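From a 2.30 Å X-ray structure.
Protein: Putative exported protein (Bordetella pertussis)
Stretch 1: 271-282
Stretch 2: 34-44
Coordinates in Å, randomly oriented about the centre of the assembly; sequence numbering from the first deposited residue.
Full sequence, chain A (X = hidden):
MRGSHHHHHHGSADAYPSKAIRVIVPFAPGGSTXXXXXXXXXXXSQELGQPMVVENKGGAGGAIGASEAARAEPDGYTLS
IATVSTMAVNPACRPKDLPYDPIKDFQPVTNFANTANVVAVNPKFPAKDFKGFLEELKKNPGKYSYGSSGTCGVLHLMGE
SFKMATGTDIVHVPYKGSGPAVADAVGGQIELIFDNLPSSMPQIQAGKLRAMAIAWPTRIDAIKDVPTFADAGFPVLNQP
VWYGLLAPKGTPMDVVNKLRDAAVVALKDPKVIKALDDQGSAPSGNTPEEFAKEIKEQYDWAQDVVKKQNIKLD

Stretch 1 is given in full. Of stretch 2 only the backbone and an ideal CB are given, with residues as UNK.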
# COMPACT_ATOMS: atom_id res chain seq x y z
N LYS A 271 -12.17 -18.06 2.29
CA LYS A 271 -12.82 -16.77 2.08
C LYS A 271 -11.81 -15.60 2.05
O LYS A 271 -12.01 -14.62 1.32
CB LYS A 271 -13.91 -16.54 3.14
CG LYS A 271 -14.87 -17.76 3.25
CD LYS A 271 -16.34 -17.36 3.32
CE LYS A 271 -16.83 -17.42 4.76
NZ LYS A 271 -17.90 -16.40 4.97
N VAL A 272 -10.72 -15.73 2.82
CA VAL A 272 -9.66 -14.71 2.85
C VAL A 272 -8.81 -14.83 1.58
O VAL A 272 -8.53 -13.82 0.96
CB VAL A 272 -8.77 -14.76 4.14
CG1 VAL A 272 -7.53 -13.89 3.99
CG2 VAL A 272 -9.58 -14.36 5.38
N ILE A 273 -8.44 -16.06 1.21
CA ILE A 273 -7.81 -16.33 -0.07
C ILE A 273 -8.59 -15.71 -1.25
O ILE A 273 -7.99 -14.98 -2.05
CB ILE A 273 -7.58 -17.84 -0.28
CG1 ILE A 273 -6.42 -18.32 0.61
CG2 ILE A 273 -7.27 -18.18 -1.76
CD1 ILE A 273 -6.34 -19.85 0.65
N LYS A 274 -9.89 -15.97 -1.34
CA LYS A 274 -10.76 -15.39 -2.39
C LYS A 274 -10.77 -13.85 -2.40
O LYS A 274 -10.53 -13.21 -3.43
CB LYS A 274 -12.21 -15.92 -2.24
CG LYS A 274 -13.13 -15.47 -3.34
CD LYS A 274 -14.43 -16.24 -3.36
CE LYS A 274 -15.52 -15.50 -4.15
NZ LYS A 274 -15.10 -15.07 -5.54
N ALA A 275 -11.05 -13.24 -1.26
CA ALA A 275 -11.01 -11.81 -1.13
C ALA A 275 -9.67 -11.21 -1.62
O ALA A 275 -9.69 -10.23 -2.36
CB ALA A 275 -11.34 -11.39 0.33
N LEU A 276 -8.54 -11.80 -1.20
CA LEU A 276 -7.20 -11.36 -1.63
C LEU A 276 -7.00 -11.47 -3.13
O LEU A 276 -6.51 -10.55 -3.78
CB LEU A 276 -6.11 -12.15 -0.90
CG LEU A 276 -5.93 -11.85 0.61
CD1 LEU A 276 -5.00 -12.87 1.26
CD2 LEU A 276 -5.46 -10.39 0.91
N ASP A 277 -7.38 -12.63 -3.66
CA ASP A 277 -7.40 -12.88 -5.08
C ASP A 277 -8.25 -11.86 -5.85
O ASP A 277 -7.77 -11.26 -6.83
CB ASP A 277 -7.87 -14.30 -5.34
CG ASP A 277 -7.48 -14.78 -6.73
OD1 ASP A 277 -6.26 -14.74 -7.04
OD2 ASP A 277 -8.37 -15.21 -7.52
N ASP A 278 -9.48 -11.66 -5.40
CA ASP A 278 -10.41 -10.75 -6.07
C ASP A 278 -9.99 -9.28 -6.05
O ASP A 278 -10.37 -8.54 -6.97
CB ASP A 278 -11.84 -10.88 -5.53
CG ASP A 278 -12.51 -12.22 -5.90
OD1 ASP A 278 -11.90 -13.08 -6.60
OD2 ASP A 278 -13.67 -12.39 -5.47
N GLN A 279 -9.25 -8.86 -5.03
CA GLN A 279 -8.87 -7.46 -4.86
C GLN A 279 -7.56 -7.11 -5.56
O GLN A 279 -7.27 -5.93 -5.74
CB GLN A 279 -8.72 -7.08 -3.38
CG GLN A 279 -7.50 -7.65 -2.76
CD GLN A 279 -7.34 -7.36 -1.28
OE1 GLN A 279 -8.32 -7.29 -0.50
NE2 GLN A 279 -6.08 -7.24 -0.87
N GLY A 280 -6.77 -8.12 -5.93
CA GLY A 280 -5.51 -7.87 -6.60
C GLY A 280 -4.30 -8.07 -5.71
O GLY A 280 -3.31 -7.39 -5.90
N SER A 281 -4.42 -8.97 -4.72
CA SER A 281 -3.35 -9.38 -3.82
C SER A 281 -3.11 -10.90 -3.85
O SER A 281 -3.85 -11.67 -4.45
CB SER A 281 -3.66 -8.99 -2.37
OG SER A 281 -3.99 -7.64 -2.21
N ALA A 282 -2.08 -11.32 -3.15
CA ALA A 282 -1.76 -12.70 -3.01
C ALA A 282 -1.20 -12.90 -1.61
O ALA A 282 -0.32 -12.15 -1.18
CB ALA A 282 -0.70 -13.10 -4.05
N UNK A 34 -6.42 -0.28 5.11
CA UNK A 34 -7.69 -0.52 5.80
C UNK A 34 -8.45 -1.78 5.31
O UNK A 34 -8.93 -2.59 6.12
CB UNK A 34 -8.59 0.71 5.63
N UNK A 35 -8.57 -1.95 4.00
CA UNK A 35 -9.24 -3.13 3.47
C UNK A 35 -8.64 -4.47 3.89
O UNK A 35 -9.36 -5.36 4.38
CB UNK A 35 -9.24 -3.05 1.94
N UNK A 36 -7.33 -4.61 3.68
CA UNK A 36 -6.62 -5.82 4.01
C UNK A 36 -6.50 -6.04 5.56
O UNK A 36 -6.69 -7.17 6.05
CB UNK A 36 -5.23 -5.77 3.37
N UNK A 37 -6.15 -4.95 6.29
CA UNK A 37 -6.12 -4.95 7.75
C UNK A 37 -7.39 -5.57 8.32
O UNK A 37 -7.32 -6.50 9.11
CB UNK A 37 -5.94 -3.53 8.28
N UNK A 38 -8.55 -5.10 7.86
CA UNK A 38 -9.83 -5.57 8.44
C UNK A 38 -10.12 -7.01 8.05
O UNK A 38 -10.55 -7.81 8.88
CB UNK A 38 -10.99 -4.68 7.99
N UNK A 39 -9.82 -7.36 6.79
CA UNK A 39 -10.04 -8.72 6.32
C UNK A 39 -9.23 -9.71 7.13
O UNK A 39 -9.79 -10.70 7.64
CB UNK A 39 -9.69 -8.84 4.84
N UNK A 40 -7.92 -9.48 7.22
CA UNK A 40 -7.03 -10.43 7.89
C UNK A 40 -7.14 -10.47 9.43
O UNK A 40 -7.23 -11.56 9.99
CB UNK A 40 -5.59 -10.10 7.51
N UNK A 41 -7.19 -9.31 10.09
CA UNK A 41 -7.34 -9.27 11.57
C UNK A 41 -8.71 -9.80 12.06
O UNK A 41 -8.79 -10.41 13.12
CB UNK A 41 -7.15 -7.83 12.06
N UNK A 42 -9.77 -9.56 11.29
CA UNK A 42 -11.08 -10.18 11.57
C UNK A 42 -11.01 -11.69 11.76
O UNK A 42 -11.62 -12.23 12.68
CB UNK A 42 -12.05 -9.87 10.43
N UNK A 43 -10.31 -12.35 10.83
CA UNK A 43 -10.17 -13.78 10.84
C UNK A 43 -9.11 -14.24 11.86
O UNK A 43 -9.28 -15.27 12.48
CB UNK A 43 -9.81 -14.27 9.44
N UNK A 44 -8.01 -13.50 11.98
CA UNK A 44 -7.02 -13.74 13.04
C UNK A 44 -7.69 -13.70 14.41
O UNK A 44 -7.39 -14.51 15.27
CB UNK A 44 -5.89 -12.71 12.97

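Stretch 2 is helical throughout and lies almost antiparallel to the helix 271-279, at 172°, with the axes 10.5 Å apart at their closest. That spacing leaves room for side chains of moderate size between the backbones, and the visible face opposite is largely apolar: Val-272, Ala-275 and Leu-276, with the amide of Gln-279 at the C-terminal end.

Position 34 has nothing of stretch 1 within 5.5 Å of its ideal CB, so many residues would fit. It is Asp-34, whose OD1 accepts a hydrogen bond from a residue one turn later in its own helix.

At position 35 the CA-to-CB bond points toward stretch 1, and the ideal CB lies 5.0 Å from Gln-279 OE1. A polar side chain able to donate to that oxygen would be plausible, as would an aliphatic one packing beside the amide. The residue is Ile-35, which takes the second course: its CG2 lies 3.7 Å from Gln-279 OE1, a contact without a hydrogen bond.

Position 36 points sideways, with its ideal CB 4.6 Å from Gln-279 NE2 and 5.2 Å from Leu-276 CD2. An acceptor could take the second N-H of Gln-279 NE2, the other being given to Ser-281 OG at 2.5 Å; an aliphatic residue reaching Leu-276 CD2 would also fit. Ile-36 fills the place, and its end comes nearer to stretch 1 than its first bond suggests. Ile-36 CG1 sits a tight 3.1 Å from Gln-279 NE2, and Ile-36 CD1 lies 4.0 Å from Ser-281 OG.

Positions 37 and 38 are out of reach of stretch 1, which places no demand on either. Ala-37 suits a helix well, and Arg-38 NE forms a salt bridge with Asp-34 OD1 at 2.8 Å.

At position 39 the CA-to-CB bond points toward stretch 1. The CA of position 39 is 6.9 Å from Val-272 CA, and its ideal CB is 5.4 Å from Ala-275 CB. Small Ala-275 leaves space beside Val-272 and Leu-276, so a medium-sized aliphatic residue, leucine, isoleucine or methionine, would suit. Leu-39 adopts t, p rotamers and brings CD2 to 3.6 Å from Ala-275 CB, 4.0 Å from Leu-276 CD2 and 4.1 Å from Val-272 CG1. One methyl thus touches three apolar side chains, and Leu-39 has the largest covered area in either stretch.

Position 40 points sideways, where an aliphatic residue could still brush Val-272. Val-40 does so lightly, its CG2 4.5 Å from Val-272 CG1.

Positions 41 and 42 receive no contact from stretch 1, and polar residues are acceptable. Thr-41 OG1 donates to Ala-37 O at 2.7 Å; Gln-42 remains exposed.

Position 43 points toward stretch 1 again, its ideal CB 4.1 Å from Val-272 CG2. Either an aliphatic residue or a long chain with an apolar base would fit. In Arg-43 the CB packs 4.0 Å from Val-272 CG2, and the polar NE bonds to a residue just outside the stretch.

Position 44 is out of reach, leaving its choice open; it is Met-44, deposited as selenomethionine.

Stretch 2 (34-44) DIIARLVTQRM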
# COMPACT_ATOMS: atom_id res chain seq x y z
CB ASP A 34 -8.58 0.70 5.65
CG ASP A 34 -9.79 0.69 6.59
OD1 ASP A 34 -9.58 0.58 7.84
OD2 ASP A 34 -10.93 0.85 6.09
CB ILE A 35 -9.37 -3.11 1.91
CG1 ILE A 35 -10.35 -2.00 1.50
CG2 ILE A 35 -9.90 -4.51 1.40
CD1 ILE A 35 -10.21 -1.53 0.07
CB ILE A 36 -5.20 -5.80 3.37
CG1 ILE A 36 -5.30 -5.98 1.84
CG2 ILE A 36 -4.36 -6.94 3.94
CD1 ILE A 36 -4.18 -5.35 1.01
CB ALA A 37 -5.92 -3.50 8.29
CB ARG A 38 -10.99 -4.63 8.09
CG ARG A 38 -10.73 -3.20 8.52
CD ARG A 38 -11.96 -2.29 8.43
NE ARG A 38 -11.63 -0.98 9.03
CZ ARG A 38 -12.06 -0.58 10.24
NH1 ARG A 38 -12.84 -1.38 10.97
NH2 ARG A 38 -11.68 0.63 10.71
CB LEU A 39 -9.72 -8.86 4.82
CG LEU A 39 -9.71 -10.27 4.20
CD1 LEU A 39 -11.11 -10.74 4.07
CD2 LEU A 39 -8.99 -10.28 2.83
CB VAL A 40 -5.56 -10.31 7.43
CG1 VAL A 40 -4.73 -11.39 8.11
CG2 VAL A 40 -5.46 -10.39 5.86
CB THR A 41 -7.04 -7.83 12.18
OG1 THR A 41 -7.99 -6.85 11.72
CG2 THR A 41 -5.61 -7.36 11.86
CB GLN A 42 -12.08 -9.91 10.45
CG GLN A 42 -12.76 -8.55 10.58
CD GLN A 42 -13.55 -8.47 11.86
OE1 GLN A 42 -13.05 -7.98 12.90
NE2 GLN A 42 -14.78 -9.01 11.82
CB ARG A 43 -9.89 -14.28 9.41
CG ARG A 43 -9.79 -15.80 9.25
CD ARG A 43 -11.08 -16.53 9.63
NE ARG A 43 -10.90 -18.00 9.64
CZ ARG A 43 -10.31 -18.69 10.60
NH1 ARG A 43 -9.80 -18.08 11.66
NH2 ARG A 43 -10.21 -20.01 10.48
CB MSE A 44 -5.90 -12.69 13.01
CG MSE A 44 -4.85 -12.94 11.99
SE MSE A 44 -3.49 -11.54 12.02
CE MSE A 44 -2.58 -11.90 13.72
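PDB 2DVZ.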